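Local coordinates for IMC sub-compartment protein ISP3 (Toxoplasma gondii, PDB 4CHJ), which probably helps to organise parasite replication by endodyogeny, as a pleckstrin-homology-fold protein of an inner membrane complex sub-compartment, at residues M48-L62 with S120-T132. Numbering follows the deposited sequence.
Sequences MEVLFPDGHRIECNL and SGRAIAFSFKDIT
The M48 methyl rests on one face of the F126 ring, CE 3.5 Å from the ring centroid in a CH-pi contact, with SD farther out above the same face. M48 reaches it through a bent side chain, CG lying between the backbone N and carbonyl carbon (chi1 33°) and the chain bending again at chi2 and chi3. V50 lies alongside the phenyl group, its CG2 3.6 Å from F126 CE1, while L62 crosses F126 at about a right angle, and L62 CD2 lies 4.1 Å from F126 CE2. On the other face of the sheet, L51 CB packs 3.6 Å from A125 CB, and E49 OE1 lies 3.9 Å from S127 CB while the carboxylate is salt-bridged to R57 (E49 OE2 to R57 NH1, 2.9 Å). The backbones fix these positions: E49 and S127 form an antiparallel hydrogen-bonded pair, with S127 N 2.8 Å from E49 O, and V50 and F126 are the adjacent non-hydrogen-bonded pair. Strand 46-51, first of the PH-fold sheet, thereby pairs with strand 123-127, the last, with strands 57-65 and 113-117 flanking them. F115, edge-to-face, and L73 of the sheet and F137 of helix 131-149 also pack against F126.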
loop_
_atom_site.group_PDB
_atom_site.type_symbol
_atom_site.label_atom_id
_atom_site.label_comp_id
_atom_site.label_asym_id
_atom_site.label_seq_id
_atom_site.Cartn_x
_atom_site.Cartn_y
_atom_site.Cartn_z
ATOM N N MET A 48 -3.979 5.773 7.895
ATOM C CA MET A 48 -3.116 4.591 7.987
ATOM C C MET A 48 -1.772 4.988 8.625
ATOM O O MET A 48 -1.628 6.107 9.134
ATOM C CB MET A 48 -2.902 3.986 6.606
ATOM C CG MET A 48 -2.873 5.025 5.496
ATOM S SD MET A 48 -1.409 6.079 5.580
ATOM C CE MET A 48 -0.147 4.855 5.203
ATOM N N GLU A 49 -0.818 4.061 8.642
ATOM C CA GLU A 49 0.524 4.334 9.188
ATOM C C GLU A 49 1.605 4.032 8.178
ATOM O O GLU A 49 1.580 2.993 7.524
ATOM C CB GLU A 49 0.792 3.462 10.407
ATOM C CG GLU A 49 0.055 3.866 11.650
ATOM C CD GLU A 49 0.200 2.833 12.739
ATOM O OE1 GLU A 49 0.743 1.736 12.457
ATOM O OE2 GLU A 49 -0.207 3.123 13.882
ATOM N N VAL A 50 2.619 4.886 8.143
ATOM C CA VAL A 50 3.805 4.622 7.351
ATOM C C VAL A 50 4.913 4.095 8.254
ATOM O O VAL A 50 5.303 4.748 9.215
ATOM C CB VAL A 50 4.303 5.899 6.663
ATOM C CG1 VAL A 50 5.632 5.649 5.969
ATOM C CG2 VAL A 50 3.265 6.409 5.681
ATOM N N LEU A 51 5.399 2.898 7.946
ATOM C CA LEU A 51 6.513 2.292 8.664
ATOM C C LEU A 51 7.853 2.878 8.250
ATOM O O LEU A 51 8.034 3.280 7.106
ATOM C CB LEU A 51 6.528 0.780 8.454
ATOM C CG LEU A 51 5.268 0.027 8.864
ATOM C CD1 LEU A 51 5.589 -1.433 9.130
ATOM C CD2 LEU A 51 4.637 0.675 10.084
ATOM N N PHE A 52 8.799 2.894 9.178
ATOM C CA PHE A 52 10.139 3.380 8.886
ATOM C C PHE A 52 11.182 2.361 9.305
ATOM O O PHE A 52 10.970 1.586 10.227
ATOM C CB PHE A 52 10.387 4.728 9.559
ATOM C CG PHE A 52 9.520 5.825 9.031
ATOM C CD1 PHE A 52 9.801 6.420 7.820
ATOM C CD2 PHE A 52 8.410 6.243 9.734
ATOM C CE1 PHE A 52 9.000 7.424 7.324
ATOM C CE2 PHE A 52 7.603 7.247 9.246
ATOM C CZ PHE A 52 7.898 7.838 8.037
ATOM N N PRO A 53 12.353 2.438 8.690
ATOM C CA PRO A 53 13.419 1.457 8.907
ATOM C C PRO A 53 13.881 1.392 10.361
ATOM O O PRO A 53 14.186 0.305 10.836
ATOM C CB PRO A 53 14.545 1.969 8.009
ATOM C CG PRO A 53 13.847 2.718 6.931
ATOM C CD PRO A 53 12.673 3.369 7.596
ATOM N N ASP A 54 13.934 2.525 11.050
ATOM C CA ASP A 54 14.323 2.544 12.460
ATOM C C ASP A 54 13.230 1.927 13.332
ATOM O O ASP A 54 13.417 1.700 14.520
ATOM C CB ASP A 54 14.756 3.936 12.940
ATOM C CG ASP A 54 13.616 4.926 13.016
ATOM O OD1 ASP A 54 12.450 4.508 13.149
ATOM O OD2 ASP A 54 13.895 6.136 12.949
ATOM N N GLY A 55 12.083 1.671 12.714
ATOM C CA GLY A 55 10.990 0.962 13.348
ATOM C C GLY A 55 9.904 1.790 13.991
ATOM O O GLY A 55 8.939 1.245 14.506
ATOM N N HIS A 56 10.051 3.105 13.960
ATOM C CA HIS A 56 8.956 3.987 14.329
ATOM C C HIS A 56 7.985 4.190 13.160
ATOM O O HIS A 56 8.319 3.927 12.011
ATOM C CB HIS A 56 9.464 5.309 14.910
ATOM C CG HIS A 56 9.637 6.398 13.901
ATOM N ND1 HIS A 56 10.785 6.547 13.157
ATOM C CD2 HIS A 56 8.813 7.402 13.526
ATOM C CE1 HIS A 56 10.659 7.590 12.360
ATOM N NE2 HIS A 56 9.471 8.128 12.565
ATOM N N ARG A 57 6.780 4.640 13.478
ATOM C CA ARG A 57 5.748 4.899 12.512
ATOM C C ARG A 57 5.214 6.290 12.682
ATOM O O ARG A 57 5.430 6.924 13.711
ATOM C CB ARG A 57 4.615 3.930 12.715
ATOM C CG ARG A 57 5.014 2.508 12.454
ATOM C CD ARG A 57 4.020 1.562 13.080
ATOM N NE ARG A 57 4.274 1.412 14.503
ATOM C CZ ARG A 57 3.371 1.584 15.464
ATOM N NH1 ARG A 57 2.108 1.896 15.183
ATOM N NH2 ARG A 57 3.741 1.414 16.709
ATOM N N ILE A 58 4.511 6.753 11.659
ATOM C CA ILE A 58 3.727 7.958 11.748
ATOM C C ILE A 58 2.335 7.674 11.217
ATOM O O ILE A 58 2.192 7.105 10.119
ATOM C CB ILE A 58 4.342 9.069 10.893
ATOM C CG1 ILE A 58 5.721 9.438 11.416
ATOM C CG2 ILE A 58 3.444 10.294 10.897
ATOM C CD1 ILE A 58 6.594 10.147 10.394
ATOM N N GLU A 59 1.318 8.104 11.971
ATOM C CA GLU A 59 -0.063 8.122 11.495
ATOM C C GLU A 59 -0.245 9.182 10.425
ATOM O O GLU A 59 0.008 10.358 10.671
ATOM C CB GLU A 59 -1.016 8.409 12.647
ATOM C CG GLU A 59 -2.362 7.713 12.509
ATOM C CD GLU A 59 -3.096 7.583 13.837
ATOM O OE1 GLU A 59 -2.439 7.286 14.870
ATOM O OE2 GLU A 59 -4.340 7.755 13.844
ATOM N N CYS A 60 -0.655 8.750 9.232
ATOM C CA CYS A 60 -0.919 9.654 8.103
ATOM C C CYS A 60 -2.362 9.557 7.618
ATOM O O CYS A 60 -3.116 8.651 8.004
ATOM C CB CYS A 60 -0.026 9.306 6.916
ATOM S SG CYS A 60 1.716 9.536 7.216
ATOM N N ASN A 61 -2.705 10.470 6.716
ATOM C CA ASN A 61 -3.927 10.387 5.948
ATOM C C ASN A 61 -3.524 10.077 4.550
ATOM O O ASN A 61 -2.602 10.689 4.014
ATOM C CB ASN A 61 -4.698 11.708 5.964
ATOM C CG ASN A 61 -6.201 11.504 5.832
ATOM O OD1 ASN A 61 -6.863 11.060 6.775
ATOM N ND2 ASN A 61 -6.751 11.837 4.659
ATOM N N LEU A 62 -4.208 9.110 3.965
ATOM C CA LEU A 62 -3.900 8.655 2.637
ATOM C C LEU A 62 -5.115 8.943 1.803
ATOM O O LEU A 62 -6.195 8.465 2.105
ATOM C CB LEU A 62 -3.609 7.155 2.652
ATOM C CG LEU A 62 -3.419 6.486 1.300
ATOM C CD1 LEU A 62 -2.228 7.112 0.589
ATOM C CD2 LEU A 62 -3.242 4.969 1.449
ATOM N N SER A 120 12.603 6.193 -7.370
ATOM C CA SER A 120 13.582 6.177 -6.299
ATOM C C SER A 120 14.232 4.819 -6.137
ATOM O O SER A 120 15.287 4.712 -5.540
ATOM C CB SER A 120 12.926 6.572 -4.984
ATOM O OG SER A 120 11.868 5.706 -4.684
ATOM N N GLY A 121 13.569 3.782 -6.617
ATOM C CA GLY A 121 13.959 2.406 -6.304
ATOM C C GLY A 121 13.763 2.035 -4.840
ATOM O O GLY A 121 14.262 1.000 -4.376
ATOM N N ARG A 122 13.081 2.899 -4.100
ATOM C CA ARG A 122 12.827 2.690 -2.674
ATOM C C ARG A 122 11.578 1.879 -2.321
ATOM O O ARG A 122 10.621 1.806 -3.087
ATOM C CB ARG A 122 12.824 4.020 -1.925
ATOM C CG ARG A 122 14.163 4.724 -1.968
ATOM C CD ARG A 122 14.396 5.589 -0.748
ATOM N NE ARG A 122 15.104 4.867 0.300
ATOM C CZ ARG A 122 16.014 5.416 1.094
ATOM N NH1 ARG A 122 16.329 6.691 0.950
ATOM N NH2 ARG A 122 16.608 4.690 2.028
ATOM N N ALA A 123 11.605 1.290 -1.132
ATOM C CA ALA A 123 10.513 0.480 -0.620
ATOM C C ALA A 123 9.825 1.180 0.538
ATOM O O ALA A 123 10.473 1.748 1.399
ATOM C CB ALA A 123 11.020 -0.879 -0.186
ATOM N N ILE A 124 8.502 1.156 0.532
ATOM C CA ILE A 124 7.726 1.866 1.527
ATOM C C ILE A 124 6.788 0.874 2.130
ATOM O O ILE A 124 6.327 -0.033 1.445
ATOM C CB ILE A 124 6.902 2.981 0.884
ATOM C CG1 ILE A 124 7.812 3.817 -0.049
ATOM C CG2 ILE A 124 6.245 3.837 1.966
ATOM C CD1 ILE A 124 7.091 4.889 -0.835
ATOM N N ALA A 125 6.514 1.019 3.411
ATOM C CA ALA A 125 5.582 0.143 4.063
ATOM C C ALA A 125 4.473 0.963 4.664
ATOM O O ALA A 125 4.742 1.927 5.420
ATOM C CB ALA A 125 6.276 -0.682 5.134
ATOM N N PHE A 126 3.232 0.604 4.283
ATOM C CA PHE A 126 2.005 1.090 4.932
ATOM C C PHE A 126 1.425 -0.022 5.812
ATOM O O PHE A 126 1.413 -1.176 5.428
ATOM C CB PHE A 126 0.958 1.461 3.870
ATOM C CG PHE A 126 1.298 2.695 3.070
ATOM C CD1 PHE A 126 2.406 3.481 3.385
ATOM C CD2 PHE A 126 0.496 3.083 2.016
ATOM C CE1 PHE A 126 2.698 4.620 2.657
ATOM C CE2 PHE A 126 0.774 4.226 1.295
ATOM C CZ PHE A 126 1.879 5.000 1.621
ATOM N N SER A 127 0.951 0.357 6.987
ATOM C CA SER A 127 0.233 -0.525 7.871
ATOM C C SER A 127 -1.225 -0.052 7.992
ATOM O O SER A 127 -1.495 1.136 8.225
ATOM C CB SER A 127 0.881 -0.533 9.248
ATOM O OG SER A 127 0.209 -1.441 10.104
ATOM N N PHE A 128 -2.158 -0.972 7.765
ATOM C CA PHE A 128 -3.585 -0.614 7.705
ATOM C C PHE A 128 -4.296 -1.126 8.920
ATOM O O PHE A 128 -3.753 -1.961 9.667
ATOM C CB PHE A 128 -4.244 -1.166 6.434
ATOM C CG PHE A 128 -3.812 -0.457 5.191
ATOM C CD1 PHE A 128 -2.654 -0.851 4.528
ATOM C CD2 PHE A 128 -4.465 0.700 4.781
ATOM C CE1 PHE A 128 -2.209 -0.151 3.437
ATOM C CE2 PHE A 128 -4.025 1.398 3.683
ATOM C CZ PHE A 128 -2.883 0.985 3.024
ATOM N N LYS A 129 -5.515 -0.619 9.134
ATOM C CA LYS A 129 -6.168 -0.741 10.430
ATOM C C LYS A 129 -6.619 -2.196 10.649
ATOM O O LYS A 129 -6.719 -2.650 11.781
ATOM C CB LYS A 129 -7.332 0.247 10.541
ATOM C CG LYS A 129 -8.020 0.230 11.896
ATOM C CD LYS A 129 -9.151 1.257 12.012
ATOM C CE LYS A 129 -9.826 1.184 13.378
ATOM N NZ LYS A 129 -10.932 2.187 13.497
ATOM N N ASP A 130 -6.799 -2.937 9.553
ATOM C CA ASP A 130 -7.094 -4.371 9.613
ATOM C C ASP A 130 -6.626 -5.088 8.333
ATOM O O ASP A 130 -6.195 -4.445 7.375
ATOM C CB ASP A 130 -8.606 -4.589 9.810
ATOM C CG ASP A 130 -9.438 -4.040 8.654
ATOM O OD1 ASP A 130 -8.943 -4.011 7.518
ATOM O OD2 ASP A 130 -10.583 -3.632 8.882
ATOM N N ILE A 131 -6.786 -6.408 8.309
ATOM C CA ILE A 131 -6.212 -7.256 7.270
ATOM C C ILE A 131 -6.882 -6.991 5.946
ATOM O O ILE A 131 -6.238 -6.941 4.891
ATOM C CB ILE A 131 -6.394 -8.742 7.607
ATOM C CG1 ILE A 131 -5.773 -9.044 8.969
ATOM C CG2 ILE A 131 -5.746 -9.601 6.533
ATOM C CD1 ILE A 131 -5.593 -10.522 9.285
ATOM N N THR A 132 -8.194 -6.862 6.024
ATOM C CA THR A 132 -9.038 -6.623 4.892
ATOM C C THR A 132 -8.603 -5.392 4.124
ATOM O O THR A 132 -8.473 -5.421 2.891
ATOM C CB THR A 132 -10.479 -6.416 5.395
ATOM O OG1 THR A 132 -10.996 -7.679 5.843
ATOM C CG2 THR A 132 -11.388 -5.792 4.299
#